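Local structure of tail spike protein (Acinetobacter phage vB_AbaP_AS12, 6EU4) at the interface of chains A and B. The protein probably serves as the trimeric receptor-binding tailspike of the phage, recognising and perhaps degrading the capsular polysaccharide of its Acinetobacter baumannii host. Sequence-based numbering; all coordinates share one arbitrary frame. Chains: chain A/B, Tail spike protein.

The interface of chains A and B. Residues chain A 39, 41, 54-55; chain B 62, 81, 83.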
loop_
_atom_site.group_PDB
_atom_site.type_symbol
_atom_site.label_atom_id
_atom_site.label_comp_id
_atom_site.label_asym_id
_atom_site.label_seq_id
_atom_site.Cartn_x
_atom_site.Cartn_y
_atom_site.Cartn_z
ATOM N N TYR A 39 -50.643 9.260 22.375
ATOM C CA TYR A 39 -49.517 9.984 21.801
ATOM C C TYR A 39 -48.939 10.891 22.877
ATOM O O TYR A 39 -49.631 11.788 23.364
ATOM C CB TYR A 39 -49.938 10.803 20.584
ATOM C CG TYR A 39 -48.782 11.540 19.946
ATOM C CD1 TYR A 39 -47.913 10.886 19.084
ATOM C CD2 TYR A 39 -48.549 12.880 20.219
ATOM C CE1 TYR A 39 -46.841 11.550 18.503
ATOM C CE2 TYR A 39 -47.495 13.551 19.642
ATOM C CZ TYR A 39 -46.642 12.884 18.786
ATOM O OH TYR A 39 -45.589 13.556 18.220
ATOM N N LYS A 41 -46.484 13.828 23.925
ATOM C CA LYS A 41 -45.873 14.967 23.244
ATOM C C LYS A 41 -44.362 14.960 23.419
ATOM O O LYS A 41 -43.606 15.142 22.456
ATOM C CB LYS A 41 -46.454 16.274 23.775
ATOM C CG LYS A 41 -47.935 16.443 23.587
ATOM C CD LYS A 41 -48.364 17.801 24.126
ATOM C CE LYS A 41 -49.850 17.953 24.197
ATOM N NZ LYS A 41 -50.224 19.261 24.834
ATOM N N PRO A 54 -38.737 21.750 20.585
ATOM C CA PRO A 54 -38.974 21.778 22.033
ATOM C C PRO A 54 -39.457 20.448 22.604
ATOM O O PRO A 54 -39.122 20.105 23.742
ATOM C CB PRO A 54 -40.034 22.880 22.186
ATOM C CG PRO A 54 -40.753 22.891 20.885
ATOM C CD PRO A 54 -39.704 22.580 19.851
ATOM N N TYR A 55 -40.246 19.696 21.840
ATOM C CA TYR A 55 -40.824 18.445 22.317
ATOM C C TYR A 55 -39.954 17.300 21.818
ATOM O O TYR A 55 -39.815 17.110 20.607
ATOM C CB TYR A 55 -42.267 18.282 21.833
ATOM C CG TYR A 55 -43.269 19.224 22.467
ATOM C CD1 TYR A 55 -43.806 18.954 23.715
ATOM C CD2 TYR A 55 -43.706 20.366 21.806
ATOM C CE1 TYR A 55 -44.731 19.789 24.286
ATOM C CE2 TYR A 55 -44.635 21.212 22.382
ATOM C CZ TYR A 55 -45.145 20.917 23.619
ATOM O OH TYR A 55 -46.076 21.745 24.203
ATOM N N ILE B 62 -47.438 20.119 17.007
ATOM C CA ILE B 62 -47.969 20.614 18.271
ATOM C C ILE B 62 -48.040 22.135 18.209
ATOM O O ILE B 62 -47.057 22.800 17.857
ATOM C CB ILE B 62 -47.123 20.153 19.470
ATOM C CG1 ILE B 62 -47.047 18.625 19.495
ATOM C CG2 ILE B 62 -47.743 20.682 20.773
ATOM C CD1 ILE B 62 -46.167 18.056 20.582
ATOM N N VAL B 81 -45.631 23.275 15.536
ATOM C CA VAL B 81 -44.232 22.861 15.515
ATOM C C VAL B 81 -44.153 21.406 15.083
ATOM O O VAL B 81 -44.856 20.551 15.629
ATOM C CB VAL B 81 -43.574 23.069 16.890
ATOM C CG1 VAL B 81 -42.175 22.509 16.908
ATOM C CG2 VAL B 81 -43.538 24.551 17.220
ATOM N N GLN B 83 -43.096 17.712 14.867
ATOM C CA GLN B 83 -42.552 16.705 15.767
ATOM C C GLN B 83 -41.626 15.814 14.954
ATOM O O GLN B 83 -42.068 15.095 14.056
ATOM C CB GLN B 83 -43.674 15.907 16.421
ATOM C CG GLN B 83 -44.520 16.762 17.326
ATOM C CD GLN B 83 -43.660 17.511 18.325
ATOM O OE1 GLN B 83 -43.150 16.915 19.268
ATOM N NE2 GLN B 83 -43.459 18.813 18.100
HETATM O O HOH W 1 -40.912 19.620 18.897
#
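B:Ile62 lies against the ring of A:Tyr55 in an apolar contact between two subunits of the trimeric tailspike, close to the N-terminal end of the modelled chains and apart from the parallel beta-helix typical of tailspikes. Its CD1 methyl sits over one face of the phenol, displaced toward the rim and 3.7 Å from the centroid of the A:Tyr55 ring, a CH-pi contact. The CG2 branch touches the same ring further out, at 3.5 Å from A:Tyr55 CE2, and both branches thus follow the aromatic group from its root toward the hydroxyl. The aliphatic stem of A:Lys41 flanks the same methyl, roughly at right angles to the ring contact, with its CB 3.7 Å from B:Ile62 CD1; CG touches this methyl too, and the lysine chain runs on extended beyond it. A smaller apolar contact is made tip to tip by A:Pro54 CD and B:Val81 CG1, 3.8 Å apart.

B:Gln83 touches both tyrosines. Its CB and CG lie against the hydroxyl of A:Tyr39, with CG 3.5 Å from A:Tyr39 OH, while the bend at chi2 (-53°) turns the amide to the base of A:Tyr55, steeply inclined to that ring (76° between planes).

No direct polar bond joins the chains here; water 1 supplies the link. The amide nitrogen B:Gln83 NE2 lies 2.8 Å from the water oxygen, which also meets the backbone nitrogen A:Tyr55 N at 3.0 Å and, more distantly, the carbonyl A:Tyr55 O. A weak bond from the same NE2 to the carbonyl of B:Val81 may help to fix the amide's rotation.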